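Local coordinates for protein methyl-accepting chemotaxis sensory transducer (Anaeromyxobacter dehalogenans, PDB 4K08) that probably senses small molecules in the periplasm through a PAS-like single Cache domain and passes the signal to the chemotaxis machinery, at residues 9-14 with 139-144; 45-50 with 56-61; 82-87 with 91-96. All blocks are in the same frame, centred on the assembly; numbering follows the deposited sequence.

Contact 1. Residues 9-14 with 139-144; sequences AKVRAL and SGLYVD
The hydroxyl of Ser139, a residue that touches Val11 through its backbone, is gripped by two groups outside both segments: Tyr52 OH and the carbonyl oxygen of Tyr57 each hydrogen-bond to OG. Ser139 and Leu141 both direct their side chains at the helix, and between them the branches of Val11 enter. CG1 of Val11, anti to its own nitrogen (chi1 167°), is laid against the strand backbone, 3.2 Å from Ser139 O and 4.0 Å from Gly140 CA. The second branch, CG2, meets the leucine instead, at 3.8 Å from Leu141 CD2, with the two side chains crossing at about a right angle. The closest backbone approach is between Val11 CA and Gly140 CA, at 6.1 Å. The segments 9-14 and 139-142 run nearly antiparallel (158°), their axes 8.0 Å apart at closest. The strand also hydrogen-bonds through its backbone to strand 120-130, Ser139 pairing with Phe126 and Leu141 with Ile124. Nearer the start of helix 5-30, Arg7 adds a polar tie, its NH2 hydrogen-bonding Tyr142 O. At Val11 itself the join is made by van der Waals fit, a buried contact that depends on shape and not on directional bonds.

Contact 2. Residues 45-50 with 56-61; sequences EALRAL and EYFWVN. With ACT (acetate ion), chain C.
Apolar contacts join Leu47 to two residues, Phe58 and Val60, that point at the helix from the other segment. Leu47 divides its methyls: CD1 meets Val60 CG2 at 3.6 Å, and CD2 lies 4.0 Å from Phe58 CB, coming obliquely to the ring. Leu50, just past the end of the helix, brings CB to the edge of the same ring, 4.2 Å from Phe58 CE2. Ala18 of helix 5-30 packs on both Leu47 and Phe58.

A single water supplies the polar link. The water oxygen accepts from Phe58 N at 2.8 Å and lies within donating distance of Leu47 O and Leu50 O, carbonyls at the helix end; other acceptors lie nearby, and its protons may be shared among them.

Away from the helix, aromatic groups hold an acetate. Tyr57 OH donates a very short bond, 2.5 Å, to acetate O, which lies at the ring's edge, while the acetate methyl rests over the centre of one face of Trp59. The indole is fixed in turn by Trp59 NE1 to Asn61 OD1, 3.0 Å, in both the ring and carbonyl planes. His70, Tyr110 and Lys123 complete the grip on the anion. Although the acetate probably came from the crystallisation liquor, the site is consistent with the ligand pocket of a Cache sensor domain, which in relatives takes small carboxylates.

Contact 3. Residues 82-87 with 91-96; sequences SGYRDP and LLFQEF
Tyr84 and Phe93 form the tight half of this contact, a T-shaped pair in which the edge of Phe93 is directed at one face of Tyr84. The centroids are 5.3 Å apart and the planes stand at 90°, with Phe93 CE2 closest to Tyr84 CG at 3.9 Å. The phenyl ring is steadied from its own helix by Leu92, whose CD1 sits over the centre of one face. The other methyl of that leucine wedges into the loop: Leu92 CD2 is 3.8 Å from Tyr84 CE1 and 3.7 Å from Asp86 CB. Beyond this methyl the Asp86 carboxylate is buried and tied down by backbone N-H groups, OD2 by Leu111 and OD1 by Lys90, which would favour its charged form. Tyr84 O adds a softer link, a CA-H...O contact of 3.3 Å from Leu91 CA. Tyr84 O also receives a 2.7 Å hydrogen bond from a water that accepts from Gln94 N, so solvent bridges the loop to the first turn of the helix.

The other side is more open to solvent, with Arg85 and Gly83 exposed, although Leu91 is still well covered. Arg85, extended from CG to NE, spreads its guanidinium across Leu91, whose CG lies over one face near the rim, 3.6 Å from Arg85 NH1. Arg85 NH1 hydrogen-bonds Gly89 O. Gly83 has a positive phi of 68°, which suits a residue without a side chain. Its N-H points at Gln94 OE1, but the modelled bond is implausibly short and the amide's place doubtful.

Leu91 takes the N-cap position of helix 92-103, and the loop lies along the start of that helix. Leu92 and Asp86 press on Tyr110 of strand 105-113, Trp112 of the same strand meets the Tyr84 ring, and Phe93 reaches Asn61 of strand 59-62.

Contacts 1 and 2 are buried and touch where Leu14 O packs on the Phe58 ring: helices 5-30 and 36-49, consecutive in the chain, settle on the neighbouring strands 135-142 and 59-62 of one antiparallel sheet. Contact 1 sets a valine on strand backbone and a leucine, contact 2 leucines on a phenylalanine and a valine, adding a bridging water and, behind its strand, the acetate site. Contact 3 is partly exposed and lies across the chain's centre from contact 2; it fastens a loop to the start of helix 92-103 with an aromatic pair, a water and a surface arginine. It nevertheless meets contact 2, where Phe96 packs on Trp59 and Phe93 on Asn61.

Contact 1. Residues 9-14 with 139-144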
# COMPACT_ATOMS: atom_id res chain seq x y z
N ALA A 9 2.32 -14.04 5.81
CA ALA A 9 3.03 -13.53 6.98
C ALA A 9 4.22 -12.68 6.55
O ALA A 9 4.54 -11.70 7.20
CB ALA A 9 3.49 -14.67 7.88
N LYS A 10 4.89 -13.04 5.47
CA LYS A 10 6.02 -12.23 5.05
C LYS A 10 5.59 -10.89 4.46
O LYS A 10 6.24 -9.89 4.70
CB LYS A 10 6.91 -12.97 4.04
CG LYS A 10 8.11 -12.11 3.63
CD LYS A 10 9.27 -12.93 3.19
CE LYS A 10 10.46 -12.05 2.85
NZ LYS A 10 11.47 -12.88 2.11
N VAL A 11 4.51 -10.87 3.69
CA VAL A 11 3.94 -9.63 3.16
C VAL A 11 3.49 -8.76 4.35
O VAL A 11 3.82 -7.56 4.43
CB VAL A 11 2.77 -9.92 2.21
CG1 VAL A 11 1.98 -8.66 1.90
CG2 VAL A 11 3.31 -10.54 0.89
N ARG A 12 2.79 -9.38 5.29
CA ARG A 12 2.32 -8.66 6.46
C ARG A 12 3.52 -8.07 7.15
O ARG A 12 3.50 -6.92 7.55
CB ARG A 12 1.54 -9.58 7.44
CG ARG A 12 1.07 -8.85 8.73
CD ARG A 12 0.43 -9.84 9.76
NE ARG A 12 0.03 -11.09 9.10
CZ ARG A 12 0.29 -12.33 9.53
NH1 ARG A 12 0.94 -12.55 10.68
NH2 ARG A 12 -0.11 -13.38 8.81
N ALA A 13 4.58 -8.85 7.26
CA ALA A 13 5.78 -8.39 7.96
C ALA A 13 6.49 -7.24 7.21
O ALA A 13 7.07 -6.34 7.85
CB ALA A 13 6.73 -9.54 8.18
N LEU A 14 6.50 -7.27 5.88
CA LEU A 14 7.14 -6.19 5.11
C LEU A 14 6.28 -4.92 5.16
O LEU A 14 6.79 -3.79 5.18
CB LEU A 14 7.44 -6.61 3.65
CG LEU A 14 8.81 -7.30 3.41
CD1 LEU A 14 9.96 -6.25 3.33
CD2 LEU A 14 9.17 -8.35 4.47
N SER A 139 1.13 -3.71 0.43
CA SER A 139 1.97 -4.53 -0.45
C SER A 139 1.25 -5.87 -0.55
O SER A 139 0.50 -6.23 0.36
CB SER A 139 3.39 -4.73 0.12
OG SER A 139 4.21 -5.42 -0.81
N GLY A 140 1.45 -6.59 -1.65
CA GLY A 140 0.81 -7.90 -1.81
C GLY A 140 1.71 -8.96 -2.46
O GLY A 140 2.76 -8.65 -3.03
N LEU A 141 1.27 -10.21 -2.38
CA LEU A 141 1.93 -11.31 -3.09
C LEU A 141 1.03 -11.74 -4.26
O LEU A 141 -0.22 -11.57 -4.23
CB LEU A 141 2.19 -12.51 -2.16
CG LEU A 141 0.86 -13.05 -1.56
CD1 LEU A 141 0.41 -14.30 -2.27
CD2 LEU A 141 0.95 -13.34 -0.09
N TYR A 142 1.66 -12.30 -5.27
CA TYR A 142 0.95 -12.83 -6.41
C TYR A 142 0.77 -14.33 -6.12
O TYR A 142 1.75 -15.08 -5.99
CB TYR A 142 1.70 -12.54 -7.70
CG TYR A 142 1.69 -11.04 -7.97
CD1 TYR A 142 0.62 -10.45 -8.69
CD2 TYR A 142 2.70 -10.20 -7.45
CE1 TYR A 142 0.56 -9.04 -8.90
CE2 TYR A 142 2.67 -8.79 -7.66
CZ TYR A 142 1.60 -8.23 -8.37
OH TYR A 142 1.54 -6.87 -8.59
N VAL A 143 -0.50 -14.70 -5.96
CA VAL A 143 -0.88 -16.06 -5.59
C VAL A 143 -0.14 -17.12 -6.41
O VAL A 143 0.36 -18.07 -5.83
CB VAL A 143 -2.40 -16.32 -5.74
CG1 VAL A 143 -2.70 -17.83 -5.48
CG2 VAL A 143 -3.21 -15.41 -4.79
N ASP A 144 -0.03 -16.94 -7.72
CA ASP A 144 0.64 -17.93 -8.56
C ASP A 144 2.18 -17.83 -8.52
O ASP A 144 2.77 -16.74 -8.62
CB ASP A 144 0.14 -17.81 -10.01

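Contact 2. Residues 45-50 with 56-61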
# COMPACT_ATOMS: atom_id res chain seq x y z
N GLU A 45 9.75 8.88 -0.68
CA GLU A 45 11.03 8.61 -1.34
C GLU A 45 11.54 7.20 -0.98
O GLU A 45 11.95 6.44 -1.86
CB GLU A 45 12.06 9.67 -0.93
CG GLU A 45 13.47 9.36 -1.36
CD GLU A 45 14.45 10.42 -0.84
OE1 GLU A 45 14.44 10.76 0.39
OE2 GLU A 45 15.24 10.90 -1.66
N ALA A 46 11.45 6.82 0.29
CA ALA A 46 11.86 5.50 0.73
C ALA A 46 10.90 4.43 0.13
O ALA A 46 11.34 3.46 -0.48
CB ALA A 46 11.91 5.42 2.26
N LEU A 47 9.60 4.64 0.23
CA LEU A 47 8.64 3.67 -0.34
C LEU A 47 8.73 3.53 -1.84
O LEU A 47 8.52 2.44 -2.38
CB LEU A 47 7.20 4.01 0.06
CG LEU A 47 6.98 3.89 1.58
CD1 LEU A 47 5.65 4.55 2.02
CD2 LEU A 47 7.05 2.43 2.01
N ARG A 48 9.00 4.62 -2.53
CA ARG A 48 9.15 4.58 -3.98
C ARG A 48 10.41 3.76 -4.40
O ARG A 48 10.41 3.06 -5.42
CB ARG A 48 9.24 5.99 -4.55
CG ARG A 48 9.36 6.04 -6.06
CD ARG A 48 9.40 7.51 -6.56
NE ARG A 48 9.66 7.52 -7.99
CZ ARG A 48 10.86 7.67 -8.54
NH1 ARG A 48 11.94 7.93 -7.79
NH2 ARG A 48 10.98 7.59 -9.85
N ALA A 49 11.46 3.87 -3.60
CA ALA A 49 12.77 3.31 -3.94
C ALA A 49 12.88 1.83 -3.54
O ALA A 49 13.59 1.09 -4.18
CB ALA A 49 13.94 4.17 -3.26
N LEU A 50 12.18 1.42 -2.48
CA LEU A 50 12.30 0.06 -1.91
C LEU A 50 11.59 -1.01 -2.76
O LEU A 50 10.50 -0.77 -3.30
CB LEU A 50 11.72 0.04 -0.48
CG LEU A 50 12.58 0.78 0.58
CD1 LEU A 50 11.77 1.04 1.88
CD2 LEU A 50 13.93 0.01 0.89
N GLU A 56 8.82 -7.20 -5.56
CA GLU A 56 7.63 -6.87 -4.77
C GLU A 56 7.74 -5.41 -4.28
O GLU A 56 8.85 -4.91 -3.94
CB GLU A 56 7.43 -7.79 -3.56
CG GLU A 56 7.59 -9.30 -3.83
CD GLU A 56 6.54 -9.91 -4.78
OE1 GLU A 56 5.53 -9.26 -5.21
OE2 GLU A 56 6.76 -11.09 -5.10
N TYR A 57 6.60 -4.72 -4.21
CA TYR A 57 6.65 -3.26 -3.99
C TYR A 57 5.53 -2.77 -3.05
O TYR A 57 4.57 -3.52 -2.73
CB TYR A 57 6.54 -2.56 -5.34
CG TYR A 57 5.16 -2.81 -5.96
CD1 TYR A 57 4.07 -1.99 -5.66
CD2 TYR A 57 4.98 -3.88 -6.86
CE1 TYR A 57 2.77 -2.25 -6.22
CE2 TYR A 57 3.72 -4.13 -7.44
CZ TYR A 57 2.63 -3.32 -7.12
OH TYR A 57 1.42 -3.61 -7.71
N PHE A 58 5.64 -1.50 -2.64
CA PHE A 58 4.67 -0.86 -1.74
C PHE A 58 3.93 0.22 -2.53
O PHE A 58 4.53 0.79 -3.41
CB PHE A 58 5.38 -0.16 -0.55
CG PHE A 58 6.20 -1.11 0.31
CD1 PHE A 58 5.59 -1.92 1.27
CD2 PHE A 58 7.58 -1.23 0.13
CE1 PHE A 58 6.34 -2.81 2.04
CE2 PHE A 58 8.33 -2.09 0.89
CZ PHE A 58 7.72 -2.90 1.85
N TRP A 59 2.69 0.57 -2.18
CA TRP A 59 2.07 1.77 -2.72
C TRP A 59 1.40 2.50 -1.56
O TRP A 59 1.21 1.95 -0.49
CB TRP A 59 0.96 1.43 -3.78
CG TRP A 59 -0.30 0.86 -3.10
CD1 TRP A 59 -1.40 1.58 -2.61
CD2 TRP A 59 -0.56 -0.52 -2.79
NE1 TRP A 59 -2.32 0.71 -2.06
CE2 TRP A 59 -1.82 -0.57 -2.10
CE3 TRP A 59 0.15 -1.71 -3.00
CZ2 TRP A 59 -2.39 -1.77 -1.66
CZ3 TRP A 59 -0.45 -2.94 -2.56
CH2 TRP A 59 -1.70 -2.94 -1.89
N VAL A 60 1.04 3.75 -1.79
CA VAL A 60 0.35 4.53 -0.81
C VAL A 60 -0.88 5.15 -1.47
O VAL A 60 -0.77 5.77 -2.53
CB VAL A 60 1.24 5.67 -0.24
CG1 VAL A 60 0.38 6.51 0.78
CG2 VAL A 60 2.53 5.10 0.40
N ASN A 61 -2.04 4.99 -0.85
CA ASN A 61 -3.19 5.79 -1.26
C ASN A 61 -3.81 6.47 -0.04
O ASN A 61 -3.48 6.11 1.08
CB ASN A 61 -4.22 4.98 -2.06
CG ASN A 61 -4.88 3.86 -1.25
OD1 ASN A 61 -4.42 2.71 -1.25
ND2 ASN A 61 -5.98 4.19 -0.56
C ACT C . -1.52 -2.82 -6.03
O ACT C . -0.54 -2.40 -6.75
OXT ACT C . -1.55 -4.04 -5.72
CH3 ACT C . -2.66 -1.93 -5.52
O HOH W 1 7.87 -0.00 -3.38

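Contact 3. Residues 82-87 with 91-96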
# COMPACT_ATOMS: atom_id res chain seq x y z
N SER A 82 -11.89 6.04 -6.27
CA SER A 82 -13.19 5.54 -5.84
C SER A 82 -13.81 4.96 -7.12
O SER A 82 -13.53 5.36 -8.24
CB SER A 82 -14.07 6.62 -5.19
OG SER A 82 -14.16 7.73 -6.04
N GLY A 83 -14.57 3.96 -7.06
CA GLY A 83 -14.89 3.44 -8.40
C GLY A 83 -13.80 2.76 -9.31
O GLY A 83 -14.15 2.28 -10.40
N TYR A 84 -12.52 2.74 -8.93
CA TYR A 84 -11.53 1.91 -9.65
C TYR A 84 -11.92 0.44 -9.41
O TYR A 84 -12.04 0.02 -8.26
CB TYR A 84 -10.09 2.15 -9.13
CG TYR A 84 -9.05 1.30 -9.86
CD1 TYR A 84 -9.09 -0.10 -9.78
CD2 TYR A 84 -8.11 1.89 -10.69
CE1 TYR A 84 -8.16 -0.91 -10.47
CE2 TYR A 84 -7.16 1.11 -11.37
CZ TYR A 84 -7.22 -0.31 -11.27
OH TYR A 84 -6.31 -1.10 -11.90
N ARG A 85 -12.17 -0.32 -10.47
CA ARG A 85 -12.52 -1.75 -10.31
C ARG A 85 -11.51 -2.66 -11.01
O ARG A 85 -11.05 -2.32 -12.08
CB ARG A 85 -13.90 -2.06 -10.91
CG ARG A 85 -15.04 -1.25 -10.30
CD ARG A 85 -16.40 -1.62 -11.00
NE ARG A 85 -17.46 -0.78 -10.45
CZ ARG A 85 -18.23 -1.11 -9.42
NH1 ARG A 85 -18.09 -2.28 -8.79
NH2 ARG A 85 -19.17 -0.24 -9.02
N ASP A 86 -11.23 -3.83 -10.45
CA ASP A 86 -10.43 -4.82 -11.17
C ASP A 86 -11.39 -5.49 -12.20
O ASP A 86 -12.57 -5.10 -12.27
CB ASP A 86 -9.74 -5.79 -10.19
CG ASP A 86 -10.70 -6.78 -9.48
OD1 ASP A 86 -11.91 -6.87 -9.84
OD2 ASP A 86 -10.21 -7.48 -8.55
N PRO A 87 -10.89 -6.48 -12.99
CA PRO A 87 -11.77 -7.05 -14.03
C PRO A 87 -12.92 -7.86 -13.47
O PRO A 87 -13.81 -8.20 -14.26
CB PRO A 87 -10.84 -7.96 -14.85
CG PRO A 87 -9.45 -7.37 -14.65
CD PRO A 87 -9.47 -6.85 -13.21
N LEU A 91 -14.12 -3.04 -6.26
CA LEU A 91 -13.74 -1.66 -5.97
C LEU A 91 -12.61 -1.79 -4.96
O LEU A 91 -12.78 -1.50 -3.80
CB LEU A 91 -14.95 -0.89 -5.39
CG LEU A 91 -16.02 -0.50 -6.41
CD1 LEU A 91 -17.46 -0.14 -5.77
CD2 LEU A 91 -15.48 0.69 -7.25
N LEU A 92 -11.46 -2.32 -5.38
CA LEU A 92 -10.43 -2.79 -4.44
C LEU A 92 -9.87 -1.66 -3.52
O LEU A 92 -9.61 -1.92 -2.34
CB LEU A 92 -9.30 -3.51 -5.19
CG LEU A 92 -8.55 -2.69 -6.24
CD1 LEU A 92 -7.12 -2.42 -5.78
CD2 LEU A 92 -8.56 -3.41 -7.61
N PHE A 93 -9.70 -0.44 -4.03
CA PHE A 93 -9.18 0.68 -3.19
C PHE A 93 -10.24 1.10 -2.17
O PHE A 93 -9.92 1.31 -0.99
CB PHE A 93 -8.71 1.86 -4.04
CG PHE A 93 -7.49 1.55 -4.86
CD1 PHE A 93 -6.23 1.45 -4.26
CD2 PHE A 93 -7.60 1.29 -6.23
CE1 PHE A 93 -5.09 1.11 -5.01
CE2 PHE A 93 -6.47 0.96 -7.01
CZ PHE A 93 -5.19 0.88 -6.38
N GLN A 94 -11.51 1.13 -2.60
CA GLN A 94 -12.58 1.36 -1.63
C GLN A 94 -12.49 0.26 -0.55
O GLN A 94 -12.62 0.57 0.63
CB GLN A 94 -13.99 1.45 -2.31
CG GLN A 94 -14.48 2.95 -2.39
CD GLN A 94 -15.35 3.21 -3.64
OE1 GLN A 94 -14.82 3.56 -4.74
NE2 GLN A 94 -16.68 2.99 -3.50
N GLU A 95 -12.21 -0.98 -0.94
CA GLU A 95 -12.14 -2.05 0.05
C GLU A 95 -10.93 -1.90 0.99
O GLU A 95 -11.02 -2.24 2.17
CB GLU A 95 -12.18 -3.43 -0.62
CG GLU A 95 -13.57 -3.79 -1.18
CD GLU A 95 -14.66 -3.81 -0.10
OE1 GLU A 95 -14.55 -4.64 0.83
OE2 GLU A 95 -15.61 -2.98 -0.17
N PHE A 96 -9.81 -1.37 0.50
CA PHE A 96 -8.68 -1.05 1.39
C PHE A 96 -9.11 -0.03 2.45
O PHE A 96 -8.78 -0.16 3.63
CB PHE A 96 -7.51 -0.42 0.62
CG PHE A 96 -6.90 -1.31 -0.42
CD1 PHE A 96 -7.08 -2.69 -0.40
CD2 PHE A 96 -6.08 -0.76 -1.42
CE1 PHE A 96 -6.49 -3.49 -1.37
CE2 PHE A 96 -5.50 -1.57 -2.40
CZ PHE A 96 -5.70 -2.93 -2.37
O HOH W 2 -11.71 1.13 -5.79